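Ankyrin repeat domain protein (Legionella pneumophila subsp. pneumophila, PDB 6MCA) is a bacterial effector with ankyrin repeats and a cysteine protease-like region, which interacts with the host LARP7 component of the 7SK snRNP complex. Local coordinates at residues G55-I60 against V79-D85; L92-D97 against L122-P128; G290-I294 against Q336-S341; D168-V172 against S409-I413. One frame throughout, in Å; residues are numbered along the deposited sequence.

Contact 1. Residues G55-I60 against V79-D85; sequences GFTPLI and VDINKPD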
loop_
_atom_site.group_PDB
_atom_site.type_symbol
_atom_site.label_atom_id
_atom_site.label_comp_id
_atom_site.label_asym_id
_atom_site.label_seq_id
_atom_site.Cartn_x
_atom_site.Cartn_y
_atom_site.Cartn_z
ATOM N N GLY A 55 3.159 22.842 3.596
ATOM C CA GLY A 55 1.899 22.148 3.755
ATOM C C GLY A 55 1.665 21.536 5.117
ATOM O O GLY A 55 0.716 20.758 5.271
ATOM N N PHE A 56 2.486 21.866 6.110
ATOM C CA PHE A 56 2.395 21.282 7.437
ATOM C C PHE A 56 2.163 22.371 8.478
ATOM O O PHE A 56 2.269 23.568 8.200
ATOM C CB PHE A 56 3.666 20.491 7.780
ATOM C CG PHE A 56 3.964 19.378 6.818
ATOM C CD1 PHE A 56 3.070 18.338 6.646
ATOM C CD2 PHE A 56 5.144 19.368 6.091
ATOM C CE1 PHE A 56 3.338 17.313 5.764
ATOM C CE2 PHE A 56 5.419 18.342 5.208
ATOM C CZ PHE A 56 4.515 17.313 5.044
ATOM N N THR A 57 1.835 21.936 9.686
ATOM C CA THR A 57 1.752 22.798 10.852
ATOM C C THR A 57 3.044 22.710 11.650
ATOM O O THR A 57 3.830 21.776 11.473
ATOM C CB THR A 57 0.566 22.393 11.736
ATOM O OG1 THR A 57 0.829 21.120 12.338
ATOM C CG2 THR A 57 -0.711 22.308 10.915
ATOM N N PRO A 58 3.314 23.685 12.526
ATOM C CA PRO A 58 4.517 23.583 13.372
ATOM C C PRO A 58 4.591 22.288 14.171
ATOM O O PRO A 58 5.677 21.710 14.307
ATOM C CB PRO A 58 4.401 24.813 14.282
ATOM C CG PRO A 58 3.630 25.796 13.476
ATOM C CD PRO A 58 2.651 24.996 12.663
ATOM N N LEU A 59 3.459 21.812 14.694
ATOM C CA LEU A 59 3.460 20.556 15.438
ATOM C C LEU A 59 3.780 19.376 14.529
ATOM O O LEU A 59 4.510 18.459 14.924
ATOM C CB LEU A 59 2.112 20.354 16.128
ATOM C CG LEU A 59 2.040 19.202 17.131
ATOM C CD1 LEU A 59 3.069 19.390 18.235
ATOM C CD2 LEU A 59 0.639 19.083 17.711
ATOM N N ILE A 60 3.244 19.381 13.307
ATOM C CA ILE A 60 3.567 18.318 12.362
ATOM C C ILE A 60 5.032 18.394 11.949
ATOM O O ILE A 60 5.676 17.360 11.738
ATOM C CB ILE A 60 2.619 18.378 11.150
ATOM C CG1 ILE A 60 1.185 18.062 11.586
ATOM C CG2 ILE A 60 3.067 17.419 10.060
ATOM C CD1 ILE A 60 0.194 18.008 10.444
ATOM N N VAL A 79 -1.854 24.524 20.954
ATOM C CA VAL A 79 -2.145 24.293 19.544
ATOM C C VAL A 79 -3.149 23.152 19.406
ATOM O O VAL A 79 -3.324 22.319 20.304
ATOM C CB VAL A 79 -0.862 23.999 18.750
ATOM C CG1 VAL A 79 0.110 25.164 18.847
ATOM C CG2 VAL A 79 -0.217 22.710 19.237
ATOM N N ASP A 80 -3.828 23.122 18.261
ATOM C CA ASP A 80 -4.736 22.023 17.954
ATOM C C ASP A 80 -3.911 20.762 17.724
ATOM O O ASP A 80 -3.269 20.610 16.678
ATOM C CB ASP A 80 -5.588 22.361 16.733
ATOM C CG ASP A 80 -6.638 21.301 16.434
ATOM O OD1 ASP A 80 -6.662 20.255 17.119
ATOM O OD2 ASP A 80 -7.449 21.517 15.508
ATOM N N ILE A 81 -3.930 19.852 18.699
ATOM C CA ILE A 81 -3.093 18.660 18.641
ATOM C C ILE A 81 -3.576 17.638 17.623
ATOM O O ILE A 81 -2.875 16.650 17.372
ATOM C CB ILE A 81 -2.995 18.017 20.039
ATOM C CG1 ILE A 81 -1.642 17.324 20.214
ATOM C CG2 ILE A 81 -4.150 17.049 20.275
ATOM C CD1 ILE A 81 -1.266 17.077 21.652
ATOM N N ASN A 82 -4.745 17.851 17.018
ATOM C CA ASN A 82 -5.292 16.917 16.041
ATOM C C ASN A 82 -5.450 17.532 14.654
ATOM O O ASN A 82 -6.086 16.917 13.788
ATOM C CB ASN A 82 -6.640 16.372 16.522
ATOM C CG ASN A 82 -6.498 15.400 17.676
ATOM O OD1 ASN A 82 -5.618 14.541 17.674
ATOM N ND2 ASN A 82 -7.367 15.533 18.671
ATOM N N LYS A 83 -4.896 18.713 14.414
ATOM C CA LYS A 83 -5.043 19.347 13.107
ATOM C C LYS A 83 -4.170 18.638 12.081
ATOM O O LYS A 83 -2.948 18.560 12.268
ATOM C CB LYS A 83 -4.680 20.827 13.170
ATOM C CG LYS A 83 -4.843 21.531 11.833
ATOM C CD LYS A 83 -4.632 23.028 11.941
ATOM C CE LYS A 83 -4.852 23.699 10.594
ATOM N NZ LYS A 83 -4.672 25.173 10.663
ATOM N N PRO A 84 -4.737 18.114 10.999
ATOM C CA PRO A 84 -3.926 17.377 10.026
ATOM C C PRO A 84 -3.477 18.241 8.860
ATOM O O PRO A 84 -3.867 19.408 8.751
ATOM C CB PRO A 84 -4.886 16.280 9.560
ATOM C CG PRO A 84 -6.226 16.975 9.574
ATOM C CD PRO A 84 -6.177 18.000 10.703
ATOM N N ASP A 85 -2.656 17.674 7.982
ATOM C CA ASP A 85 -2.348 18.307 6.708
ATOM C C ASP A 85 -3.465 17.965 5.721
ATOM O O ASP A 85 -4.494 17.392 6.090
ATOM C CB ASP A 85 -0.965 17.882 6.220
ATOM C CG ASP A 85 -0.812 16.377 6.128
ATOM O OD1 ASP A 85 -1.364 15.780 5.182
ATOM O OD2 ASP A 85 -0.134 15.790 6.998
HETATM O O HOH W 1 -1.186 19.963 13.695
#

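Contact 2. Residues L92-D97 against L122-P128; sequences LHWAVD and LCVLVYP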
loop_
_atom_site.group_PDB
_atom_site.type_symbol
_atom_site.label_atom_id
_atom_site.label_comp_id
_atom_site.label_asym_id
_atom_site.label_seq_id
_atom_site.Cartn_x
_atom_site.Cartn_y
_atom_site.Cartn_z
ATOM N N LEU A 92 -0.208 12.746 15.250
ATOM C CA LEU A 92 -0.035 11.382 15.735
ATOM C C LEU A 92 0.313 10.431 14.597
ATOM O O LEU A 92 1.136 9.526 14.770
ATOM C CB LEU A 92 -1.297 10.917 16.460
ATOM C CG LEU A 92 -1.164 9.604 17.232
ATOM C CD1 LEU A 92 -0.102 9.728 18.314
ATOM C CD2 LEU A 92 -2.499 9.201 17.832
ATOM N N HIS A 93 -0.309 10.618 13.429
ATOM C CA HIS A 93 0.053 9.830 12.255
ATOM C C HIS A 93 1.539 9.962 11.951
ATOM O O HIS A 93 2.229 8.965 11.707
ATOM C CB HIS A 93 -0.772 10.273 11.045
ATOM C CG HIS A 93 -2.111 9.612 10.940
ATOM N ND1 HIS A 93 -3.265 10.188 11.426
ATOM C CD2 HIS A 93 -2.483 8.432 10.387
ATOM C CE1 HIS A 93 -4.289 9.389 11.183
ATOM N NE2 HIS A 93 -3.842 8.317 10.555
ATOM N N TRP A 94 2.052 11.194 11.970
ATOM C CA TRP A 94 3.454 11.422 11.638
ATOM C C TRP A 94 4.379 10.838 12.696
ATOM O O TRP A 94 5.428 10.272 12.366
ATOM C CB TRP A 94 3.711 12.918 11.463
ATOM C CG TRP A 94 3.038 13.485 10.257
ATOM C CD1 TRP A 94 1.886 14.215 10.228
ATOM C CD2 TRP A 94 3.468 13.360 8.898
ATOM N NE1 TRP A 94 1.576 14.558 8.935
ATOM C CE2 TRP A 94 2.531 14.043 8.099
ATOM C CE3 TRP A 94 4.557 12.738 8.279
ATOM C CZ2 TRP A 94 2.649 14.122 6.714
ATOM C CZ3 TRP A 94 4.673 12.818 6.904
ATOM C CH2 TRP A 94 3.724 13.505 6.136
ATOM N N ALA A 95 4.011 10.968 13.973
ATOM C CA ALA A 95 4.839 10.402 15.033
ATOM C C ALA A 95 4.871 8.882 14.955
ATOM O O ALA A 95 5.920 8.262 15.172
ATOM C CB ALA A 95 4.326 10.856 16.399
ATOM N N VAL A 96 3.735 8.263 14.632
ATOM C CA VAL A 96 3.654 6.807 14.615
ATOM C C VAL A 96 4.363 6.243 13.390
ATOM O O VAL A 96 5.080 5.239 13.480
ATOM C CB VAL A 96 2.181 6.367 14.686
ATOM C CG1 VAL A 96 2.021 4.943 14.200
ATOM C CG2 VAL A 96 1.660 6.508 16.108
ATOM N N ASP A 97 4.186 6.880 12.227
ATOM C CA ASP A 97 4.899 6.442 11.032
ATOM C C ASP A 97 6.411 6.544 11.197
ATOM O O ASP A 97 7.149 5.830 10.509
ATOM C CB ASP A 97 4.445 7.254 9.817
ATOM C CG ASP A 97 2.962 7.097 9.531
ATOM O OD1 ASP A 97 2.301 6.293 10.222
ATOM O OD2 ASP A 97 2.455 7.779 8.615
ATOM N N LEU A 122 -7.120 5.654 6.253
ATOM C CA LEU A 122 -6.007 4.933 6.859
ATOM C C LEU A 122 -5.807 5.450 8.279
ATOM O O LEU A 122 -5.426 6.609 8.476
ATOM C CB LEU A 122 -4.745 5.107 6.017
ATOM C CG LEU A 122 -3.549 4.199 6.306
ATOM C CD1 LEU A 122 -2.842 3.838 5.011
ATOM C CD2 LEU A 122 -2.585 4.867 7.273
ATOM N N CYS A 123 -6.056 4.593 9.266
ATOM C CA CYS A 123 -5.995 5.002 10.660
ATOM C C CYS A 123 -4.562 4.925 11.186
ATOM O O CYS A 123 -3.635 4.496 10.495
ATOM C CB CYS A 123 -6.944 4.156 11.506
ATOM S SG CYS A 123 -6.400 2.463 11.815
ATOM N N VAL A 124 -4.387 5.346 12.442
ATOM C CA VAL A 124 -3.058 5.479 13.032
ATOM C C VAL A 124 -2.360 4.129 13.148
ATOM O O VAL A 124 -1.130 4.045 13.043
ATOM C CB VAL A 124 -3.173 6.182 14.401
ATOM C CG1 VAL A 124 -1.817 6.281 15.085
ATOM C CG2 VAL A 124 -3.791 7.563 14.236
ATOM N N LEU A 125 -3.122 3.052 13.346
ATOM C CA LEU A 125 -2.543 1.739 13.613
ATOM C C LEU A 125 -2.071 1.004 12.363
ATOM O O LEU A 125 -1.357 0.006 12.497
ATOM C CB LEU A 125 -3.561 0.859 14.344
ATOM C CG LEU A 125 -3.590 0.877 15.873
ATOM C CD1 LEU A 125 -4.780 0.076 16.373
ATOM C CD2 LEU A 125 -2.295 0.330 16.447
ATOM N N VAL A 126 -2.440 1.468 11.167
ATOM C CA VAL A 126 -2.262 0.662 9.957
ATOM C C VAL A 126 -0.789 0.346 9.722
ATOM O O VAL A 126 -0.405 -0.817 9.535
ATOM C CB VAL A 126 -2.886 1.374 8.744
ATOM C CG1 VAL A 126 -2.400 0.741 7.448
ATOM C CG2 VAL A 126 -4.403 1.331 8.829
ATOM N N TYR A 127 0.058 1.371 9.721
ATOM C CA TYR A 127 1.465 1.168 9.392
ATOM C C TYR A 127 2.211 0.409 10.489
ATOM O O TYR A 127 3.010 -0.479 10.165
ATOM C CB TYR A 127 2.145 2.507 9.092
ATOM C CG TYR A 127 1.861 3.006 7.694
ATOM C CD1 TYR A 127 2.309 2.304 6.583
ATOM C CD2 TYR A 127 1.133 4.170 7.484
ATOM C CE1 TYR A 127 2.047 2.749 5.302
ATOM C CE2 TYR A 127 0.867 4.625 6.206
ATOM C CZ TYR A 127 1.326 3.910 5.119
ATOM O OH TYR A 127 1.062 4.358 3.845
ATOM N N PRO A 128 2.009 0.708 11.779
ATOM C CA PRO A 128 2.629 -0.146 12.806
ATOM C C PRO A 128 2.158 -1.589 12.752
ATOM O O PRO A 128 2.944 -2.498 13.048
ATOM C CB PRO A 128 2.234 0.532 14.126
ATOM C CG PRO A 128 1.150 1.488 13.782
ATOM C CD PRO A 128 1.413 1.914 12.381
#

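Contact 3. Residues G290-I294 against Q336-S341; sequences GSVNI and QMPISS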
loop_
_atom_site.group_PDB
_atom_site.type_symbol
_atom_site.label_atom_id
_atom_site.label_comp_id
_atom_site.label_asym_id
_atom_site.label_seq_id
_atom_site.Cartn_x
_atom_site.Cartn_y
_atom_site.Cartn_z
ATOM N N GLY A 290 7.634 -3.708 -23.916
ATOM C CA GLY A 290 7.405 -4.853 -23.066
ATOM C C GLY A 290 7.368 -4.435 -21.607
ATOM O O GLY A 290 7.679 -3.301 -21.239
ATOM N N SER A 291 6.986 -5.384 -20.753
ATOM C CA SER A 291 6.732 -5.039 -19.358
ATOM C C SER A 291 8.018 -4.887 -18.555
ATOM O O SER A 291 8.143 -3.948 -17.762
ATOM C CB SER A 291 5.829 -6.089 -18.714
ATOM O OG SER A 291 4.485 -5.935 -19.132
ATOM N N VAL A 292 8.975 -5.796 -18.730
ATOM C CA VAL A 292 10.136 -5.886 -17.849
ATOM C C VAL A 292 11.397 -5.983 -18.692
ATOM O O VAL A 292 11.582 -6.964 -19.427
ATOM C CB VAL A 292 10.041 -7.091 -16.899
ATOM C CG1 VAL A 292 11.382 -7.329 -16.224
ATOM C CG2 VAL A 292 8.942 -6.871 -15.871
ATOM N N ASN A 293 12.283 -4.996 -18.548
ATOM C CA ASN A 293 13.559 -4.970 -19.255
ATOM C C ASN A 293 14.713 -4.943 -18.261
ATOM O O ASN A 293 14.674 -4.209 -17.269
ATOM C CB ASN A 293 13.650 -3.759 -20.189
ATOM C CG ASN A 293 12.728 -3.878 -21.385
ATOM O OD1 ASN A 293 13.064 -4.525 -22.377
ATOM N ND2 ASN A 293 11.560 -3.255 -21.298
ATOM N N ILE A 294 15.750 -5.733 -18.542
ATOM C CA ILE A 294 16.916 -5.871 -17.677
ATOM C C ILE A 294 18.153 -5.476 -18.471
ATOM O O ILE A 294 18.411 -6.033 -19.545
ATOM C CB ILE A 294 17.053 -7.305 -17.133
ATOM C CG1 ILE A 294 15.758 -7.744 -16.443
ATOM C CG2 ILE A 294 18.237 -7.406 -16.180
ATOM C CD1 ILE A 294 15.695 -9.225 -16.147
ATOM N N GLN A 336 14.913 -9.670 -20.979
ATOM C CA GLN A 336 13.549 -9.204 -20.784
ATOM C C GLN A 336 12.755 -10.315 -20.119
ATOM O O GLN A 336 13.148 -11.483 -20.144
ATOM C CB GLN A 336 12.896 -8.786 -22.107
ATOM C CG GLN A 336 12.847 -9.891 -23.148
ATOM C CD GLN A 336 12.501 -9.378 -24.535
ATOM O OE1 GLN A 336 13.366 -8.890 -25.263
ATOM N NE2 GLN A 336 11.232 -9.493 -24.908
ATOM N N MET A 337 11.628 -9.940 -19.517
ATOM C CA MET A 337 10.787 -10.930 -18.857
ATOM C C MET A 337 9.354 -10.822 -19.371
ATOM O O MET A 337 8.800 -9.711 -19.434
ATOM C CB MET A 337 10.826 -10.773 -17.332
ATOM C CG MET A 337 12.043 -11.428 -16.690
ATOM S SD MET A 337 12.025 -11.406 -14.887
ATOM C CE MET A 337 10.511 -12.303 -14.548
ATOM N N PRO A 338 8.727 -11.941 -19.747
ATOM C CA PRO A 338 7.347 -11.925 -20.280
ATOM C C PRO A 338 6.297 -11.771 -19.186
ATOM O O PRO A 338 5.514 -12.674 -18.878
ATOM C CB PRO A 338 7.261 -13.277 -20.995
ATOM C CG PRO A 338 8.161 -14.163 -20.206
ATOM C CD PRO A 338 9.307 -13.295 -19.750
ATOM N N ILE A 339 6.275 -10.592 -18.576
ATOM C CA ILE A 339 5.273 -10.251 -17.574
ATOM C C ILE A 339 4.062 -9.667 -18.290
ATOM O O ILE A 339 4.203 -8.815 -19.174
ATOM C CB ILE A 339 5.844 -9.262 -16.543
ATOM C CG1 ILE A 339 6.901 -9.948 -15.672
ATOM C CG2 ILE A 339 4.736 -8.678 -15.688
ATOM C CD1 ILE A 339 6.354 -10.553 -14.394
ATOM N N SER A 340 2.871 -10.133 -17.917
ATOM C CA SER A 340 1.654 -9.708 -18.595
ATOM C C SER A 340 1.419 -8.213 -18.407
ATOM O O SER A 340 1.723 -7.637 -17.358
ATOM C CB SER A 340 0.451 -10.496 -18.075
ATOM O OG SER A 340 0.023 -10.006 -16.817
ATOM N N SER A 341 0.871 -7.585 -19.442
ATOM C CA SER A 341 0.597 -6.158 -19.411
ATOM C C SER A 341 -0.660 -5.864 -18.599
ATOM O O SER A 341 -1.546 -6.709 -18.439
ATOM C CB SER A 341 0.439 -5.608 -20.830
ATOM O OG SER A 341 1.637 -5.751 -21.572
HETATM O O HOH W 2 9.256 -7.615 -21.443
#

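Contact 4. Residues D168-V172 against S409-I413; sequences DVDIV and SIAAI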
loop_
_atom_site.group_PDB
_atom_site.type_symbol
_atom_site.label_atom_id
_atom_site.label_comp_id
_atom_site.label_asym_id
_atom_site.label_seq_id
_atom_site.Cartn_x
_atom_site.Cartn_y
_atom_site.Cartn_z
ATOM N N ASP A 168 -16.249 1.240 -4.916
ATOM C CA ASP A 168 -16.013 1.500 -3.505
ATOM C C ASP A 168 -16.596 0.381 -2.652
ATOM O O ASP A 168 -17.311 -0.502 -3.134
ATOM C CB ASP A 168 -16.623 2.844 -3.088
ATOM C CG ASP A 168 -16.095 4.006 -3.904
ATOM O OD1 ASP A 168 -14.867 4.077 -4.116
ATOM O OD2 ASP A 168 -16.911 4.850 -4.330
ATOM N N VAL A 169 -16.266 0.430 -1.363
ATOM C CA VAL A 169 -16.904 -0.420 -0.362
ATOM C C VAL A 169 -16.798 0.286 0.981
ATOM O O VAL A 169 -15.842 1.016 1.244
ATOM C CB VAL A 169 -16.285 -1.838 -0.309
ATOM C CG1 VAL A 169 -14.975 -1.837 0.470
ATOM C CG2 VAL A 169 -17.274 -2.828 0.292
ATOM N N ASP A 170 -17.797 0.084 1.832
ATOM C CA ASP A 170 -17.841 0.758 3.121
ATOM C C ASP A 170 -17.320 -0.166 4.215
ATOM O O ASP A 170 -17.796 -1.296 4.360
ATOM C CB ASP A 170 -19.259 1.229 3.446
ATOM C CG ASP A 170 -19.620 2.515 2.726
ATOM O OD1 ASP A 170 -19.236 2.668 1.548
ATOM O OD2 ASP A 170 -20.278 3.380 3.345
ATOM N N ILE A 171 -16.344 0.325 4.970
ATOM C CA ILE A 171 -15.821 -0.387 6.127
ATOM C C ILE A 171 -16.237 0.371 7.382
ATOM O O ILE A 171 -16.806 1.458 7.320
ATOM C CB ILE A 171 -14.293 -0.573 6.060
ATOM C CG1 ILE A 171 -13.579 0.778 6.150
ATOM C CG2 ILE A 171 -13.900 -1.311 4.787
ATOM C CD1 ILE A 171 -12.085 0.662 6.365
ATOM N N VAL A 172 -15.950 -0.220 8.537
ATOM C CA VAL A 172 -16.375 0.321 9.822
ATOM C C VAL A 172 -15.178 0.964 10.506
ATOM O O VAL A 172 -14.125 0.331 10.656
ATOM C CB VAL A 172 -16.991 -0.775 10.708
ATOM C CG1 VAL A 172 -17.416 -0.201 12.045
ATOM C CG2 VAL A 172 -18.171 -1.423 10.000
ATOM N N SER A 409 -20.131 -5.139 6.364
ATOM C CA SER A 409 -19.004 -4.736 5.525
ATOM C C SER A 409 -18.322 -5.950 4.898
ATOM O O SER A 409 -18.023 -5.962 3.696
ATOM C CB SER A 409 -18.006 -3.922 6.349
ATOM O OG SER A 409 -16.822 -3.676 5.613
ATOM N N ILE A 410 -18.070 -6.984 5.703
ATOM C CA ILE A 410 -17.407 -8.181 5.199
ATOM C C ILE A 410 -18.282 -8.885 4.168
ATOM O O ILE A 410 -17.782 -9.400 3.161
ATOM C CB ILE A 410 -17.035 -9.112 6.368
ATOM C CG1 ILE A 410 -15.955 -8.462 7.237
ATOM C CG2 ILE A 410 -16.560 -10.464 5.856
ATOM C CD1 ILE A 410 -15.664 -9.207 8.521
ATOM N N ALA A 411 -19.599 -8.911 4.392
ATOM C CA ALA A 411 -20.498 -9.517 3.416
ATOM C C ALA A 411 -20.487 -8.742 2.105
ATOM O O ALA A 411 -20.523 -9.343 1.025
ATOM C CB ALA A 411 -21.914 -9.596 3.985
ATOM N N ALA A 412 -20.435 -7.410 2.178
ATOM C CA ALA A 412 -20.332 -6.611 0.960
ATOM C C ALA A 412 -19.037 -6.911 0.213
ATOM O O ALA A 412 -19.034 -7.035 -1.017
ATOM C CB ALA A 412 -20.427 -5.124 1.298
ATOM N N ILE A 413 -17.927 -7.037 0.944
ATOM C CA ILE A 413 -16.650 -7.351 0.304
ATOM C C ILE A 413 -16.705 -8.720 -0.366
ATOM O O ILE A 413 -16.242 -8.896 -1.503
ATOM C CB ILE A 413 -15.502 -7.267 1.328
ATOM C CG1 ILE A 413 -15.392 -5.849 1.891
ATOM C CG2 ILE A 413 -14.185 -7.689 0.693
ATOM C CD1 ILE A 413 -14.438 -5.732 3.060
HETATM O O HOH W 3 -15.091 -2.896 8.507
#

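Contact 1. Residues G55-I60 against V79-D85
CD2 of Leu59 reaches the loop 79-85 between two side chains, 3.8 Å from CG1 of Ile81 and touching CG2 of Val79. The leucine gets there because its CG stands opposite the backbone N (chi1 -170°). CD1 of Ile60, at the end of an extended side chain, meets main chain instead, lying 3.7 Å from the carbonyl O of Lys83 and close to the backbone N of Asp85. Farther along, CG2 of Thr57 brushes the methylene CD of Lys83, whose amino group travels on to the carbonyl O of Asp49.

The polar link is indirect. One water joins the segments, 2.7 Å from Thr57 OG1, while it donates to the carbonyl O of Lys83. The same hydroxyl oxygen accepts from Ile60 N at 3.1 Å, so Thr57 caps the helix that starts at Pro58 and is gripped from two directions.

At the aromatic end, Asp85 runs beside Phe56, its OD2 in the ring plane at the edge, 4.0 Å from CE1, with the carboxylate turned 84° from the ring. Thr87 and Trp94 bind the two carboxylate oxygens and probably fix that rotation. A G-F-T-P-L sequence with a threonine cap, packed against the loop that leads to the next helical pair, is characteristic of the ankyrin repeat.

Contact 2. Residues L92-D97 against L122-P128
The imidazole of His93 carries CG2 of Val124 over one face, 3.8 Å from the ring centroid and 17° off the normal, a CH-pi contact displaced toward the CE1 rim. At the edge, NE2 donates to the carbonyl O of Leu122 at 3.1 Å; the N-H...O angle is 144° and the oxygen lies somewhat out of the ring plane, so the bond is bent. Thr90 takes up ND1, and with both nitrogens engaged the ring is probably held in one flip state. The other flat pair is looser: OD1 of Asp97 approaches CD2 of Tyr127 obliquely at 3.7 Å, while OD2 of Asp97 forms a salt bridge with Arg89. The Tyr127 hydroxyl is hydrogen-bonded to a tartrate probably left from crystallisation.

His93 belongs to the T-P-L-H sequence of the ankyrin repeat, and its bond ties the first helix of one helical pair to the segment leading into helix 126-131. Beside it the packing is aliphatic. The other methyl of Val124, CG1, stands anti to the backbone N (chi1 177°) and touches both Leu92 CG and Val96 CG2, the latter 3.6 Å away. CG1 of Val96 turns to the Pro128 ring, 3.6 Å from its CD.

Contact 3. Residues G290-I294 against Q336-S341
Val292 straddles two partners with its two methyls. Its chi1 of 168° sets CG1 anti to the backbone N, where it lies 3.7 Å from CB of Met337, the two side chains running the same way; CG2, beside the N, reaches CG1 of Ile339 at 3.7 Å. Met337 leaves its backbone extended through chi2 and then bends at chi3 (59°); its end leads away from the valine to helices 355-364 and 373-399. CD1 of Ile294 adds a looser touch on CG of Met337.

The Ser291 hydroxyl sits beside its own backbone N (chi1 -76°) and donates to the carbonyl O of Ile339 at 2.9 Å, coming from above the carbonyl plane rather than along it. Between the strands, Met337 N gives its hydrogen to Val292 O at 3.0 Å, and CA of Gln336 approaches that same oxygen as a CH...O contact. A water accepts from Val292 N at 3.3 Å and probably donates to Met337 O.

Strands 292-297 and 331-337 are antiparallel neighbours at one side of a five-stranded sheet. The chemistry is consistent with direct pairing giving way here: a water lies between Val292 N and Met337 O, and beyond the inverse gamma turn centred on Pro338 a serine side chain takes over the bonding.

Contact 4. Residues D168-V172 against S409-I413
A two-stranded antiparallel hairpin, 168-172 with 178-182, packs here on helix 404-421, whose segment 409-413 runs nearly antiparallel to strand 168-172: the short axes make 156° and pass 8.0 Å apart. Such a close approach suits the small residues that face the strand, Ser409 and Ala412.

The apolar half is built on Val169. Its CG2, opposite the backbone N, faces the helix and touches both the methyl of Ala412, 4.0 Å from CB, and CG1 of Ile413 at 3.9 Å. The isoleucine crosses the valine at about a right angle, and Tyr183, which follows strand 178-182, touches both of these side chains. Helix 147-162 also takes part, since Ile413 rests on its Ile159 and Ile171 on its Phe149, Phe153 and Ala156.

One turn earlier on the helix the contact becomes polar. Chi1 of 172° swings OG of Ser409 to the strand, where it also lies 3.5 Å from CA of Ile171. A water accepts from Val172 N at 2.8 Å and donates only weakly to the serine oxygen. The direct bond is firmer: Ser409 OG donates to the carbonyl O of Asp170 at 2.9 Å, tilted 15° from the carbonyl plane.

In the fold
Contacts 1 and 2 follow one another in the ankyrin region, with centres 15 Å apart, and Trp94 joins them directly: its NE1 lies 2.9 Å from Asp85 OD2, a probable hydrogen bond, and its CZ2 is 3.4 Å from Phe56 CE1. Contact 4 lies beyond, its nearest atoms about 7 Å from contact 2 without touching. Helix 147-162 spans that gap, since Phe149 and Phe153 meet side chains of both. Contact 3 stands across the chain's centre from contacts 1 and 2, its centre about 44 Å and 35 Å from theirs. It is also 35 Å from contact 4, between whose segments it falls in sequence. Tartrate at contact 2 and glycerol at contact 3 are no evidence of substrate sites.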